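Local coordinates for single-stranded DNA-binding protein (Thermotoga maritima, PDB 1Z9F), which probably binds single-stranded DNA as a homotetramer built from OB-fold subunits, at residues 29-34 / 39-44; 74-79 / 114-119. One frame throughout, in Å; residues are numbered along the deposited sequence.

Contact 1: residues 29-34 / 39-44; sequences PEERYT and PVTTFT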
ATOM      1  N   PRO A  29      -7.611  16.887   8.658  1.00 81.90           N
ATOM      2  CA  PRO A  29      -6.443  17.060   7.810  1.00 82.42           C
ATOM      3  C   PRO A  29      -5.536  18.213   8.248  1.00 83.25           C
ATOM      4  O   PRO A  29      -6.003  19.196   8.831  1.00 83.40           O
ATOM      5  CB  PRO A  29      -7.046  17.322   6.433  1.00 82.37           C
ATOM      6  CG  PRO A  29      -8.413  17.792   6.684  1.00 82.07           C
ATOM      7  CD  PRO A  29      -8.867  17.179   7.947  1.00 81.70           C
ATOM      8  N   GLU A  30      -4.242  18.065   7.983  1.00 84.21           N
ATOM      9  CA  GLU A  30      -3.262  19.099   8.280  1.00 85.14           C
ATOM     10  C   GLU A  30      -2.840  19.766   6.981  1.00 86.23           C
ATOM     11  O   GLU A  30      -2.226  19.114   6.133  1.00 86.33           O
ATOM     12  CB  GLU A  30      -2.037  18.496   8.967  1.00 84.98           C
ATOM     13  CG  GLU A  30      -2.293  18.053  10.394  1.00 84.89           C
ATOM     14  CD  GLU A  30      -1.045  17.523  11.073  1.00 84.99           C
ATOM     15  OE1 GLU A  30      -0.341  16.679  10.473  1.00 84.23           O
ATOM     16  OE2 GLU A  30      -0.764  17.958  12.210  1.00 86.30           O
ATOM     17  N   GLU A  31      -3.195  21.044   6.818  1.00 87.23           N
ATOM     18  CA  GLU A  31      -2.696  21.857   5.701  1.00 88.02           C
ATOM     19  C   GLU A  31      -1.326  22.393   6.063  1.00 88.61           C
ATOM     20  O   GLU A  31      -1.082  22.846   7.181  1.00 88.88           O
ATOM     21  CB  GLU A  31      -3.629  23.024   5.364  1.00 88.04           C
ATOM     22  CG  GLU A  31      -3.204  23.916   4.168  1.00 87.86           C
ATOM     23  CD  GLU A  31      -3.448  23.287   2.790  1.00 87.53           C
ATOM     24  OE1 GLU A  31      -2.937  22.182   2.525  1.00 87.99           O
ATOM     25  OE2 GLU A  31      -4.133  23.920   1.956  1.00 87.66           O
ATOM     26  N   ARG A  32      -0.464  22.394   5.062  1.00 89.32           N
ATOM     27  CA  ARG A  32       0.957  22.295   5.260  1.00 89.84           C
ATOM     28  C   ARG A  32       1.518  22.680   3.886  1.00 90.11           C
ATOM     29  O   ARG A  32       1.742  21.846   3.025  1.00 90.69           O
ATOM     30  CB  ARG A  32       1.245  20.851   5.773  1.00 89.91           C
ATOM     31  CG  ARG A  32       2.464  20.073   5.280  1.00 90.74           C
ATOM     32  CD  ARG A  32       3.694  20.293   6.139  1.00 92.10           C
ATOM     33  NE  ARG A  32       4.887  19.824   5.429  1.00 93.16           N
ATOM     34  CZ  ARG A  32       6.145  20.145   5.719  1.00 92.58           C
ATOM     35  NH1 ARG A  32       6.426  20.956   6.722  1.00 93.18           N
ATOM     36  NH2 ARG A  32       7.134  19.659   4.979  1.00 92.98           N
ATOM     37  N   TYR A  33       1.670  23.981   3.671  1.00 90.72           N
ATOM     38  CA  TYR A  33       2.091  24.521   2.379  1.00 90.91           C
ATOM     39  C   TYR A  33       3.597  24.398   2.176  1.00 90.82           C
ATOM     40  O   TYR A  33       4.362  24.913   2.995  1.00 90.56           O
ATOM     41  CB  TYR A  33       1.757  26.012   2.294  1.00 91.35           C
ATOM     42  CG  TYR A  33       0.301  26.375   2.443  1.00 91.85           C
ATOM     43  CD1 TYR A  33      -0.613  26.085   1.440  1.00 92.34           C
ATOM     44  CD2 TYR A  33      -0.154  27.056   3.570  1.00 92.78           C
ATOM     45  CE1 TYR A  33      -1.946  26.430   1.566  1.00 92.61           C
ATOM     46  CE2 TYR A  33      -1.483  27.414   3.704  1.00 92.93           C
ATOM     47  CZ  TYR A  33      -2.375  27.093   2.700  1.00 92.81           C
ATOM     48  OH  TYR A  33      -3.696  27.442   2.828  1.00 92.98           O
ATOM     49  N   THR A  34       4.032  23.765   1.082  1.00 90.56           N
ATOM     50  CA  THR A  34       5.464  23.789   0.733  1.00 90.66           C
ATOM     51  C   THR A  34       5.892  25.126   0.126  1.00 90.89           C
ATOM     52  O   THR A  34       5.209  26.149   0.256  1.00 90.84           O
ATOM     53  CB  THR A  34       5.878  22.726  -0.322  1.00 90.48           C
ATOM     54  OG1 THR A  34       5.600  23.227  -1.639  1.00 90.38           O
ATOM     55  CG2 THR A  34       5.214  21.406  -0.105  1.00 89.78           C
ATOM     56  N   PRO A  39       0.375  23.628  -1.934  1.00 83.02           N
ATOM     57  CA  PRO A  39      -0.422  23.133  -0.817  1.00 82.50           C
ATOM     58  C   PRO A  39      -0.308  21.623  -0.606  1.00 82.02           C
ATOM     59  O   PRO A  39      -0.452  20.842  -1.547  1.00 82.38           O
ATOM     60  CB  PRO A  39      -1.856  23.545  -1.195  1.00 82.44           C
ATOM     61  CG  PRO A  39      -1.716  24.439  -2.421  1.00 82.79           C
ATOM     62  CD  PRO A  39      -0.481  23.950  -3.085  1.00 83.09           C
ATOM     63  N   VAL A  40      -0.033  21.227   0.633  1.00 81.29           N
ATOM     64  CA  VAL A  40       0.044  19.822   1.010  1.00 80.50           C
ATOM     65  C   VAL A  40      -0.848  19.607   2.210  1.00 79.73           C
ATOM     66  O   VAL A  40      -0.757  20.318   3.201  1.00 79.84           O
ATOM     67  CB  VAL A  40       1.479  19.397   1.381  1.00 80.57           C
ATOM     68  CG1 VAL A  40       1.630  17.911   1.307  1.00 80.04           C
ATOM     69  CG2 VAL A  40       2.472  20.067   0.466  1.00 80.99           C
ATOM     70  N   THR A  41      -1.719  18.624   2.098  1.00 79.03           N
ATOM     71  CA  THR A  41      -2.626  18.262   3.154  1.00 78.47           C
ATOM     72  C   THR A  41      -2.430  16.763   3.405  1.00 78.36           C
ATOM     73  O   THR A  41      -2.339  15.972   2.480  1.00 77.53           O
ATOM     74  CB  THR A  41      -4.074  18.606   2.773  1.00 78.39           C
ATOM     75  OG1 THR A  41      -4.156  20.005   2.448  1.00 78.92           O
ATOM     76  CG2 THR A  41      -5.023  18.299   3.906  1.00 77.84           C
ATOM     77  N   THR A  42      -2.281  16.412   4.671  1.00 78.22           N
ATOM     78  CA  THR A  42      -2.117  15.057   5.065  1.00 78.15           C
ATOM     79  C   THR A  42      -3.257  14.714   5.997  1.00 78.32           C
ATOM     80  O   THR A  42      -3.849  15.593   6.631  1.00 77.47           O
ATOM     81  CB  THR A  42      -0.761  14.800   5.754  1.00 78.22           C
ATOM     82  OG1 THR A  42      -0.678  15.528   6.992  1.00 78.30           O
ATOM     83  CG2 THR A  42       0.383  15.192   4.830  1.00 78.47           C
ATOM     84  N   PHE A  43      -3.582  13.424   6.014  1.00 78.55           N
ATOM     85  CA  PHE A  43      -4.538  12.858   6.943  1.00 78.79           C
ATOM     86  C   PHE A  43      -4.369  11.348   6.921  1.00 78.79           C
ATOM     87  O   PHE A  43      -3.824  10.792   5.985  1.00 78.62           O
ATOM     88  CB  PHE A  43      -5.977  13.258   6.605  1.00 78.89           C
ATOM     89  CG  PHE A  43      -6.404  12.922   5.215  1.00 78.43           C
ATOM     90  CD1 PHE A  43      -6.106  13.769   4.160  1.00 78.87           C
ATOM     91  CD2 PHE A  43      -7.153  11.783   4.962  1.00 79.36           C
ATOM     92  CE1 PHE A  43      -6.527  13.479   2.862  1.00 79.26           C
ATOM     93  CE2 PHE A  43      -7.580  11.471   3.660  1.00 79.13           C
ATOM     94  CZ  PHE A  43      -7.263  12.326   2.609  1.00 79.07           C
ATOM     95  N   THR A  44      -4.798  10.706   7.992  1.00 79.41           N
ATOM     96  CA  THR A  44      -4.654   9.285   8.140  1.00 79.62           C
ATOM     97  C   THR A  44      -6.058   8.750   8.218  1.00 80.26           C
ATOM     98  O   THR A  44      -6.929   9.342   8.868  1.00 79.30           O
ATOM     99  CB  THR A  44      -3.830   8.877   9.399  1.00 80.14           C
ATOM    100  OG1 THR A  44      -4.700   8.675  10.521  1.00 80.80           O
ATOM    101  CG2 THR A  44      -2.746   9.940   9.743  1.00 78.89           C
TER
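E30 and T42 form the regular hydrogen-bonded pair of an antiparallel beta hairpin, in which strands 16-33 and 39-48 of the OB fold run side by side. E30 N donates to T42 O over 2.8 Å, with an N-H...O angle of 164°. The return bond, from T42 N to E30 O, is longer at 3.1 Å. Nearer the turn, V40 N makes a weak bond to R32 O. A CA-H...O contact from T41 CA to E30 O, 3.1 Å, adds to the backbone pairing.

Among side chains, the polar approach is that of E31 to T41. With CG anti to the backbone N (chi1 -178°) and the chain bent at chi2, the E31 carboxylate turns toward the partner strand. There E31 OE1 lies 2.5 Å from T41 OG1, so short that the bond itself is doubtful, and the T41 hydroxyl has a second possible acceptor on helix 71-80. Shortening E31 to alanine removes CG and the carboxylate, which would probably leave a gap over one face of the Y33 ring and the T41 hydroxyl without a nearby carboxylate.

Apolar contacts join Y33, E31 and P39 on one face of the hairpin. The Y33 ring crosses P39, its CD1 lying 3.9 Å from P39 CB, while the E31 CG methylene rests against one ring face near the rim. At the other end of the pairing, P29 meets T41 and F43: P29 CB lies 4.2 Å from F43 CB and 3.4 Å from T41 CG2.

Contact 2: residues 74-79 / 114-119; sequences AEFART and NVVRFM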
ATOM      1  N   ALA A  74      -4.982  18.697  -2.279  1.00 79.16           N
ATOM      2  CA  ALA A  74      -4.631  19.220  -0.943  1.00 79.36           C
ATOM      3  C   ALA A  74      -5.619  20.292  -0.542  1.00 79.78           C
ATOM      4  O   ALA A  74      -6.160  20.250   0.555  1.00 79.90           O
ATOM      5  CB  ALA A  74      -3.217  19.781  -0.920  1.00 78.91           C
ATOM      6  N   GLU A  75      -5.863  21.236  -1.450  1.00 80.39           N
ATOM      7  CA  GLU A  75      -6.818  22.314  -1.208  1.00 81.02           C
ATOM      8  C   GLU A  75      -8.210  21.749  -0.945  1.00 81.00           C
ATOM      9  O   GLU A  75      -8.856  22.118   0.038  1.00 81.29           O
ATOM     10  CB  GLU A  75      -6.878  23.295  -2.388  1.00 81.07           C
ATOM     11  CG  GLU A  75      -5.589  24.049  -2.657  1.00 81.71           C
ATOM     12  CD  GLU A  75      -5.699  24.976  -3.849  1.00 81.83           C
ATOM     13  OE1 GLU A  75      -6.527  25.914  -3.791  1.00 83.26           O
ATOM     14  OE2 GLU A  75      -4.955  24.773  -4.835  1.00 83.24           O
ATOM     15  N   PHE A  76      -8.669  20.863  -1.828  1.00 80.88           N
ATOM     16  CA  PHE A  76      -9.956  20.193  -1.634  1.00 80.81           C
ATOM     17  C   PHE A  76      -9.982  19.458  -0.297  1.00 80.46           C
ATOM     18  O   PHE A  76     -10.975  19.513   0.427  1.00 80.08           O
ATOM     19  CB  PHE A  76     -10.262  19.213  -2.776  1.00 80.90           C
ATOM     20  CG  PHE A  76     -11.229  18.120  -2.390  1.00 81.30           C
ATOM     21  CD1 PHE A  76     -10.765  16.902  -1.910  1.00 81.03           C
ATOM     22  CD2 PHE A  76     -12.599  18.321  -2.474  1.00 81.81           C
ATOM     23  CE1 PHE A  76     -11.647  15.911  -1.521  1.00 81.62           C
ATOM     24  CE2 PHE A  76     -13.492  17.324  -2.101  1.00 81.05           C
ATOM     25  CZ  PHE A  76     -13.016  16.121  -1.623  1.00 81.51           C
ATOM     26  N   ALA A  77      -8.883  18.779   0.027  1.00 80.44           N
ATOM     27  CA  ALA A  77      -8.828  17.941   1.224  1.00 80.47           C
ATOM     28  C   ALA A  77      -9.073  18.777   2.458  1.00 79.85           C
ATOM     29  O   ALA A  77     -10.055  18.585   3.165  1.00 79.46           O
ATOM     30  CB  ALA A  77      -7.488  17.207   1.334  1.00 80.79           C
ATOM     31  N   ARG A  78      -8.184  19.729   2.682  1.00 79.85           N
ATOM     32  CA  ARG A  78      -8.279  20.641   3.829  1.00 79.73           C
ATOM     33  C   ARG A  78      -9.614  21.392   3.964  1.00 78.96           C
ATOM     34  O   ARG A  78     -10.174  21.437   5.058  1.00 78.27           O
ATOM     35  CB  ARG A  78      -7.131  21.629   3.795  1.00 79.57           C
ATOM     36  CG  ARG A  78      -7.213  22.660   4.885  1.00 82.12           C
ATOM     37  CD  ARG A  78      -6.991  22.056   6.290  1.00 83.95           C
ATOM     38  NE  ARG A  78      -7.412  22.952   7.373  1.00 83.11           N
ATOM     39  CZ  ARG A  78      -6.924  24.165   7.602  1.00 84.16           C
ATOM     40  NH1 ARG A  78      -5.993  24.696   6.818  1.00 85.06           N
ATOM     41  NH2 ARG A  78      -7.381  24.871   8.627  1.00 84.84           N
ATOM     42  N   THR A  79     -10.138  21.948   2.876  1.00 78.81           N
ATOM     43  CA  THR A  79     -11.377  22.741   2.973  1.00 79.21           C
ATOM     44  C   THR A  79     -12.666  21.903   3.000  1.00 79.35           C
ATOM     45  O   THR A  79     -13.741  22.448   3.250  1.00 79.59           O
ATOM     46  CB  THR A  79     -11.492  23.887   1.891  1.00 78.98           C
ATOM     47  OG1 THR A  79     -11.967  23.382   0.641  1.00 78.46           O
ATOM     48  CG2 THR A  79     -10.163  24.603   1.677  1.00 79.42           C
ATOM     49  N   ASN A 114      -3.935  10.360  -5.704  1.00 79.31           N
ATOM     50  CA  ASN A 114      -4.307  11.103  -6.890  1.00 80.05           C
ATOM     51  C   ASN A 114      -5.795  11.407  -6.877  1.00 79.53           C
ATOM     52  O   ASN A 114      -6.225  12.263  -7.581  1.00 79.91           O
ATOM     53  CB  ASN A 114      -3.836  10.398  -8.172  1.00 80.61           C
ATOM     54  CG  ASN A 114      -4.371   8.995  -8.330  1.00 84.35           C
ATOM     55  OD1 ASN A 114      -3.784   8.020  -7.819  1.00 91.25           O
ATOM     56  ND2 ASN A 114      -5.449   8.852  -9.118  1.00 89.05           N
ATOM     57  N   VAL A 115      -6.576  10.707  -6.058  1.00 79.84           N
ATOM     58  CA  VAL A 115      -8.030  10.887  -5.992  1.00 79.11           C
ATOM     59  C   VAL A 115      -8.488  10.753  -4.540  1.00 79.11           C
ATOM     60  O   VAL A 115      -8.033   9.872  -3.833  1.00 78.24           O
ATOM     61  CB  VAL A 115      -8.745   9.821  -6.868  1.00 79.23           C
ATOM     62  CG1 VAL A 115     -10.245   9.726  -6.556  1.00 80.01           C
ATOM     63  CG2 VAL A 115      -8.550  10.121  -8.326  1.00 78.28           C
ATOM     64  N   VAL A 116      -9.355  11.656  -4.091  1.00 79.40           N
ATOM     65  CA  VAL A 116     -10.083  11.484  -2.830  1.00 79.56           C
ATOM     66  C   VAL A 116     -11.548  11.881  -3.014  1.00 79.75           C
ATOM     67  O   VAL A 116     -11.852  13.056  -3.259  1.00 79.76           O
ATOM     68  CB  VAL A 116      -9.507  12.319  -1.671  1.00 79.88           C
ATOM     69  CG1 VAL A 116     -10.296  12.043  -0.381  1.00 79.66           C
ATOM     70  CG2 VAL A 116      -8.029  12.033  -1.466  1.00 80.01           C
ATOM     71  N   ARG A 117     -12.437  10.896  -2.911  1.00 80.01           N
ATOM     72  CA  ARG A 117     -13.878  11.121  -2.901  1.00 80.21           C
ATOM     73  C   ARG A 117     -14.511  10.798  -1.557  1.00 80.91           C
ATOM     74  O   ARG A 117     -14.186   9.782  -0.925  1.00 80.69           O
ATOM     75  CB  ARG A 117     -14.577  10.243  -3.924  1.00 79.95           C
ATOM     76  CG  ARG A 117     -13.972  10.287  -5.272  1.00 79.56           C
ATOM     77  CD  ARG A 117     -14.992  10.047  -6.340  1.00 79.95           C
ATOM     78  NE  ARG A 117     -14.369  10.410  -7.597  1.00 81.31           N
ATOM     79  CZ  ARG A 117     -13.553   9.630  -8.291  1.00 82.33           C
ATOM     80  NH1 ARG A 117     -13.308   8.404  -7.886  1.00 85.30           N
ATOM     81  NH2 ARG A 117     -12.995  10.066  -9.413  1.00 81.72           N
ATOM     82  N   PHE A 118     -15.448  11.650  -1.147  1.00 81.56           N
ATOM     83  CA  PHE A 118     -16.381  11.292  -0.093  1.00 82.01           C
ATOM     84  C   PHE A 118     -17.161  10.074  -0.546  1.00 82.24           C
ATOM     85  O   PHE A 118     -17.518   9.965  -1.719  1.00 82.13           O
ATOM     86  CB  PHE A 118     -17.369  12.420   0.187  1.00 82.00           C
ATOM     87  CG  PHE A 118     -16.736  13.654   0.723  1.00 82.27           C
ATOM     88  CD1 PHE A 118     -15.960  13.604   1.870  1.00 82.52           C
ATOM     89  CD2 PHE A 118     -16.919  14.873   0.089  1.00 82.50           C
ATOM     90  CE1 PHE A 118     -15.378  14.746   2.371  1.00 82.55           C
ATOM     91  CE2 PHE A 118     -16.338  16.023   0.589  1.00 82.53           C
ATOM     92  CZ  PHE A 118     -15.565  15.957   1.730  1.00 82.45           C
ATOM     93  N   MET A 119     -17.404   9.159   0.387  1.00 82.74           N
ATOM     94  CA  MET A 119     -18.305   8.036   0.158  1.00 83.01           C
ATOM     95  C   MET A 119     -19.672   8.284   0.810  1.00 83.11           C
ATOM     96  O   MET A 119     -20.707   8.023   0.196  1.00 83.25           O
ATOM     97  CB  MET A 119     -17.676   6.738   0.672  1.00 83.28           C
ATOM     98  CG  MET A 119     -16.596   6.158  -0.246  1.00 83.76           C
ATOM     99  SD  MET A 119     -17.113   5.945  -1.974  1.00 86.10           S
ATOM    100  CE  MET A 119     -18.771   5.288  -1.819  1.00 85.45           C
TER
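F76 carries this contact almost alone, reaching from helix 71-80 of the OB fold to V116 and F118 on strand 108-118. Its CB leaves the helix pointing at the strand. CG stands roughly anti to the backbone N (chi1 156°), which extends the ring from the helix surface toward the two strand residues. Along one side of the ring, CE1 makes the closest approach, 3.3 Å from the backbone oxygen V116 O, and it also lies 4.2 Å from V116 CB. At the tip, CZ meets both partners, standing 3.7 Å from V116 O and 4.0 Å from F118 CE2. On the remaining side, CE2 lies 4.1 Å from the same F118 carbon, so a single corner of the second ring touches two neighbouring atoms of the first.

The F76 and F118 rings meet obliquely, with centroids 5.7 Å apart and planes inclined at 54°. The contact therefore rests on van der Waals packing of ring carbons, plus the close approach of the F76 ring to the V116 carbonyl.

L81, just beyond the helix, touches F76, V116 and F118 alike, and R85 makes a cation-pi contact with the F118 ring. V116 and F118 also pack on V87 of strand 86-96, while A77, on the same helix as F76, meets T69 and T41. Helix 71-80 thus packs against strands 39-48, 62-70 and 108-118, in the place where the OB fold usually carries its helix, between its third and fourth strands in sequence.

Overall arrangement
Helix 71-80 joins the two contacts, whose centres lie 11 Å apart. Through F76 it packs on strand 108-118 in contact 2, and through A74 and R78 it meets the hairpin of contact 1. The connection is partly polar, with a probable hydrogen bond between T41 OG1 and A74 O at 2.8 Å, and partly packing, with R78 NH1 3.2 Å from E31 CB. The hairpin of contact 1 is local in sequence, whereas contact 2 brings together residues at least 35 apart; strands of both belong to one beta-sheet. Neither contact is touched by the other protein chain of the assembly.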